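Local coordinates for tRNA(Ile2) 2-agmatinylcytidine synthetase TiaS (Archaeoglobus fulgidus, PDB 5XOB), which catalyses the ATP-dependent attachment of agmatine to the wobble cytidine of an isoleucine tRNA, forming 2-agmatinylcytidine and changing the codon read from AUG to AUA, at residues F39-R44 / A151-F156; D155-L160 / F242-A247. All blocks are in the same frame, centred on the assembly; numbering follows the deposited sequence.

In the fold
From the N terminus, the chain first lays down strand 35-44, in the range of the TCKD domain. After about a hundred residues, nearly half of them helical, helix 141-150 ends and contact 1 closes a long loop: the segment 151-156 comes back to residues 39-44. Contact 2 starts where that segment ends, sharing Asp-155 and Phe-156 with it. It closes a second loop when strand 239-244 returns to pair with strand 157-163. The two loops follow each other along the chain and overlap only at the shared residues. Strand 239-244 lies between strands 35-44 and 157-163, so one mixed sheet joins the TCKD and FLD parts, and Leu-42 N meets Val-243 O.

Contact 1: residues F39-R44 / A151-F156; sequences FPRLIR and AELEDF
Arg-41 reaches from strand 35-44 to the carbonyl of Ala-151, just past the C-terminal end of helix 141-150. The contact joins the TCKD part of the fold, through a strand of the central mixed sheet, to the helix-to-strand loop of the FLD part. The guanidinium meets Ala-151 O end-on with two nitrogens. NH1 lies 3.0 Å and NH2 2.9 Å from Ala-151 O, and the oxygen sits close to the guanidinium plane. NH2 lies on a lone pair in the carbonyl plane, while NH1 is tilted 21° from it. Both hydrogen bonds are bent, as expected when two donors share one acceptor. NH2 also bonds to Ala-148 O in the last turn of the helix. The positive group therefore sits at the helix C terminus, where it would probably be favoured by the helix dipole. The Arg-41 chain bends at chi3 (-55°), which sets the course of NE.

Apolar atoms fill in beside the bonds. The Leu-153 side chain runs alongside that of Arg-41 but points the other way, its CG 3.9 Å from Arg-41 NH1. Ile-43 places CD1 4.0 Å from Ala-151 CB. An alanine in place of Arg-41 removes the guanidinium that serves Ala-151 O and Ala-148 O, and would probably leave the loop less firmly tied to the strand.

Farther out, Ile-113 and Ala-109 of helix 106-114 pack on Ile-43 and Ala-151, respectively. Asn-245 touches Leu-153, whose CD1 comes within 4.2 Å of Ile-43 CD1.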
# COMPACT_ATOMS: atom_id res chain seq x y z
N PHE A 39 -16.44 -6.14 14.69
CA PHE A 39 -16.20 -6.29 13.25
C PHE A 39 -15.13 -7.35 13.00
O PHE A 39 -14.26 -7.59 13.84
CB PHE A 39 -15.79 -4.96 12.62
CG PHE A 39 -16.90 -3.94 12.58
CD1 PHE A 39 -16.75 -2.71 13.21
CD2 PHE A 39 -18.10 -4.22 11.94
CE1 PHE A 39 -17.78 -1.77 13.18
CE2 PHE A 39 -19.13 -3.29 11.91
CZ PHE A 39 -18.97 -2.07 12.53
N PRO A 40 -15.19 -8.01 11.83
CA PRO A 40 -14.10 -8.87 11.44
C PRO A 40 -12.92 -8.00 11.03
O PRO A 40 -13.09 -6.79 10.83
CB PRO A 40 -14.65 -9.62 10.23
CG PRO A 40 -15.56 -8.62 9.60
CD PRO A 40 -16.16 -7.82 10.72
N ARG A 41 -11.75 -8.61 10.90
CA ARG A 41 -10.55 -7.87 10.58
C ARG A 41 -9.99 -8.41 9.27
O ARG A 41 -10.05 -9.61 9.01
CB ARG A 41 -9.54 -7.99 11.72
CG ARG A 41 -10.19 -7.85 13.10
CD ARG A 41 -9.18 -7.48 14.18
NE ARG A 41 -8.08 -8.43 14.21
CZ ARG A 41 -6.87 -8.19 14.72
NH1 ARG A 41 -6.58 -7.01 15.26
NH2 ARG A 41 -5.93 -9.13 14.68
N LEU A 42 -9.49 -7.49 8.44
CA LEU A 42 -8.83 -7.83 7.18
C LEU A 42 -7.36 -7.40 7.28
O LEU A 42 -7.05 -6.21 7.27
CB LEU A 42 -9.50 -7.11 6.02
CG LEU A 42 -9.22 -7.58 4.59
CD1 LEU A 42 -9.45 -6.42 3.63
CD2 LEU A 42 -7.82 -8.16 4.37
N ILE A 43 -6.47 -8.38 7.37
CA ILE A 43 -5.04 -8.16 7.62
C ILE A 43 -4.20 -8.46 6.38
O ILE A 43 -4.02 -9.62 6.03
CB ILE A 43 -4.56 -9.07 8.78
CG1 ILE A 43 -5.43 -8.86 10.04
CG2 ILE A 43 -3.09 -8.84 9.08
CD1 ILE A 43 -5.45 -7.46 10.60
N ARG A 44 -3.68 -7.42 5.72
CA ARG A 44 -2.74 -7.60 4.62
C ARG A 44 -1.33 -7.94 5.12
O ARG A 44 -0.83 -7.34 6.07
CB ARG A 44 -2.65 -6.34 3.75
CG ARG A 44 -3.94 -5.97 3.06
CD ARG A 44 -4.27 -6.88 1.89
NE ARG A 44 -5.52 -6.48 1.26
CZ ARG A 44 -6.16 -7.14 0.29
NH1 ARG A 44 -5.67 -8.28 -0.19
NH2 ARG A 44 -7.30 -6.65 -0.18
N ALA A 151 -2.34 -10.11 14.81
CA ALA A 151 -1.95 -8.76 14.43
C ALA A 151 -2.48 -7.73 15.42
O ALA A 151 -3.68 -7.67 15.66
CB ALA A 151 -2.45 -8.45 13.03
N GLU A 152 -1.57 -6.94 16.00
CA GLU A 152 -1.97 -5.78 16.79
C GLU A 152 -2.08 -4.56 15.89
O GLU A 152 -1.15 -4.25 15.13
CB GLU A 152 -0.98 -5.48 17.91
CG GLU A 152 -1.24 -4.14 18.59
CD GLU A 152 -0.51 -3.96 19.90
OE1 GLU A 152 -0.02 -2.83 20.15
OE2 GLU A 152 -0.43 -4.93 20.69
N LEU A 153 -3.20 -3.85 15.99
CA LEU A 153 -3.46 -2.68 15.17
C LEU A 153 -3.47 -1.39 16.00
O LEU A 153 -4.49 -1.02 16.60
CB LEU A 153 -4.79 -2.83 14.43
CG LEU A 153 -4.94 -4.02 13.47
CD1 LEU A 153 -6.20 -3.87 12.62
CD2 LEU A 153 -3.72 -4.18 12.56
N GLU A 154 -2.32 -0.72 16.04
CA GLU A 154 -2.19 0.59 16.67
C GLU A 154 -3.00 1.61 15.86
O GLU A 154 -3.91 2.26 16.37
CB GLU A 154 -0.72 1.02 16.71
CG GLU A 154 0.15 0.23 17.69
CD GLU A 154 0.36 0.92 19.02
OE1 GLU A 154 1.46 0.77 19.60
OE2 GLU A 154 -0.56 1.63 19.50
N ASP A 155 -2.63 1.72 14.60
CA ASP A 155 -3.40 2.45 13.62
C ASP A 155 -4.19 1.41 12.84
O ASP A 155 -3.76 0.27 12.69
CB ASP A 155 -2.44 3.21 12.69
CG ASP A 155 -3.12 4.32 11.92
OD1 ASP A 155 -4.25 4.74 12.27
OD2 ASP A 155 -2.50 4.78 10.93
N PHE A 156 -5.36 1.80 12.36
CA PHE A 156 -6.18 0.95 11.50
C PHE A 156 -7.05 1.84 10.63
O PHE A 156 -7.23 3.02 10.92
CB PHE A 156 -7.05 0.02 12.35
CG PHE A 156 -8.01 0.75 13.25
CD1 PHE A 156 -7.61 1.17 14.51
CD2 PHE A 156 -9.30 1.05 12.82
CE1 PHE A 156 -8.48 1.86 15.34
CE2 PHE A 156 -10.17 1.73 13.64
CZ PHE A 156 -9.77 2.14 14.90

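Contact 2: residues D155-L160 / F242-A247; sequences DFTLEL and FVTNHA
Thr-157 and Thr-244 face each other as an antiparallel hydrogen-bonded pair, their side chains on the same face of the sheet. The strand pair lies within the FLD domain and ends in an ST turn at Thr-244. The side chains cross obliquely, with Thr-157 OG1 2.9 Å from Thr-244 OG1. Thr-244 OG1, held between its backbone N and carbonyl carbon (chi1 73°), donates to Thr-157 O at 2.9 Å from well above the carbonyl plane. Thr-157 O thus takes two bonds, because Thr-244 N reaches it as well, at 2.7 Å. Thr-244 OG1 also accepts from His-246 N, which makes the ST turn. Thr-157 OG1 donates to His-246 O at 2.8 Å, again from above the carbonyl plane, and so ties the turn to the opposite strand.

On the same face, the Glu-159 carboxylate comes to the edge of the His-246 ring. OE1 is 3.2 Å from CE1, and the two planes stand 73° apart. His-246 NE2 is hydrogen-bonded to Arg-44 NE. Glu-159 and Phe-242 form the next hydrogen-bonded pair, each N 3.0 Å from the other's O. Glu-159 O also lies at the edge of the Phe-242 ring.

On the other face, Leu-158 CD2 rests 3.6 Å from Val-243 CG1, in a non-hydrogen-bonded pair.

Leu-158 and Leu-160 pack on helix 221-230. Strand 157-163 lies between strands 212-218 and 239-244, and strand 239-244 pairs beyond with strand 35-44.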
# COMPACT_ATOMS: atom_id res chain seq x y z
N ASP A 155 -2.63 1.72 14.60
CA ASP A 155 -3.40 2.45 13.62
C ASP A 155 -4.19 1.41 12.84
O ASP A 155 -3.76 0.27 12.69
CB ASP A 155 -2.44 3.21 12.69
CG ASP A 155 -3.12 4.32 11.92
OD1 ASP A 155 -4.25 4.74 12.27
OD2 ASP A 155 -2.50 4.78 10.93
N PHE A 156 -5.36 1.80 12.36
CA PHE A 156 -6.18 0.95 11.50
C PHE A 156 -7.05 1.84 10.63
O PHE A 156 -7.23 3.02 10.92
CB PHE A 156 -7.05 0.02 12.35
CG PHE A 156 -8.01 0.75 13.25
CD1 PHE A 156 -7.61 1.17 14.51
CD2 PHE A 156 -9.30 1.05 12.82
CE1 PHE A 156 -8.48 1.86 15.34
CE2 PHE A 156 -10.17 1.73 13.64
CZ PHE A 156 -9.77 2.14 14.90
N THR A 157 -7.56 1.28 9.55
CA THR A 157 -8.59 1.94 8.77
C THR A 157 -9.73 0.95 8.54
O THR A 157 -9.60 -0.24 8.84
CB THR A 157 -8.05 2.50 7.44
OG1 THR A 157 -7.51 1.43 6.64
CG2 THR A 157 -6.97 3.51 7.72
N LEU A 158 -10.85 1.46 8.04
CA LEU A 158 -12.00 0.63 7.78
C LEU A 158 -12.18 0.47 6.29
O LEU A 158 -11.83 1.36 5.52
CB LEU A 158 -13.26 1.26 8.39
CG LEU A 158 -13.23 1.57 9.89
CD1 LEU A 158 -14.50 2.31 10.30
CD2 LEU A 158 -13.05 0.31 10.72
N GLU A 159 -12.69 -0.69 5.87
CA GLU A 159 -13.14 -0.87 4.50
C GLU A 159 -14.50 -1.54 4.46
O GLU A 159 -14.73 -2.57 5.08
CB GLU A 159 -12.14 -1.65 3.64
CG GLU A 159 -12.23 -1.22 2.17
CD GLU A 159 -11.36 -2.03 1.23
OE1 GLU A 159 -10.56 -2.87 1.71
OE2 GLU A 159 -11.46 -1.82 -0.00
N LEU A 160 -15.41 -0.92 3.71
CA LEU A 160 -16.70 -1.49 3.48
C LEU A 160 -16.59 -2.21 2.16
O LEU A 160 -16.29 -1.62 1.13
CB LEU A 160 -17.77 -0.42 3.42
CG LEU A 160 -19.19 -0.95 3.21
CD1 LEU A 160 -20.17 -0.06 3.94
CD2 LEU A 160 -19.50 -1.00 1.72
N PHE A 242 -14.79 -4.22 7.55
CA PHE A 242 -13.63 -4.79 8.23
C PHE A 242 -12.75 -3.68 8.78
O PHE A 242 -12.53 -2.67 8.11
CB PHE A 242 -12.78 -5.57 7.24
CG PHE A 242 -13.50 -6.67 6.56
CD1 PHE A 242 -13.35 -7.97 6.99
CD2 PHE A 242 -14.35 -6.40 5.49
CE1 PHE A 242 -14.03 -9.01 6.36
CE2 PHE A 242 -15.03 -7.43 4.86
CZ PHE A 242 -14.87 -8.73 5.29
N VAL A 243 -12.24 -3.88 9.99
CA VAL A 243 -11.12 -3.08 10.45
C VAL A 243 -9.87 -3.67 9.80
O VAL A 243 -9.68 -4.90 9.79
CB VAL A 243 -10.99 -3.04 11.99
CG1 VAL A 243 -12.31 -2.65 12.64
CG2 VAL A 243 -10.52 -4.37 12.54
N THR A 244 -9.04 -2.81 9.24
CA THR A 244 -7.95 -3.24 8.37
C THR A 244 -6.65 -2.59 8.79
O THR A 244 -6.66 -1.59 9.51
CB THR A 244 -8.23 -2.86 6.90
OG1 THR A 244 -8.05 -1.44 6.73
CG2 THR A 244 -9.65 -3.22 6.48
N ASN A 245 -5.54 -3.17 8.35
CA ASN A 245 -4.24 -2.49 8.45
C ASN A 245 -3.86 -1.79 7.14
O ASN A 245 -2.70 -1.43 6.93
CB ASN A 245 -3.14 -3.44 8.94
CG ASN A 245 -2.82 -4.53 7.94
OD1 ASN A 245 -3.49 -4.68 6.91
ND2 ASN A 245 -1.80 -5.31 8.25
N HIS A 246 -4.85 -1.58 6.28
CA HIS A 246 -4.65 -0.75 5.09
C HIS A 246 -4.26 0.65 5.45
O HIS A 246 -4.76 1.20 6.43
CB HIS A 246 -5.93 -0.66 4.29
CG HIS A 246 -6.32 -1.94 3.65
ND1 HIS A 246 -7.63 -2.28 3.40
CD2 HIS A 246 -5.57 -2.98 3.23
CE1 HIS A 246 -7.67 -3.47 2.83
NE2 HIS A 246 -6.43 -3.92 2.72
N ALA A 247 -3.40 1.24 4.64
CA ALA A 247 -3.04 2.65 4.76
C ALA A 247 -2.35 3.00 6.09
O ALA A 247 -2.54 4.10 6.62
CB ALA A 247 -4.29 3.51 4.54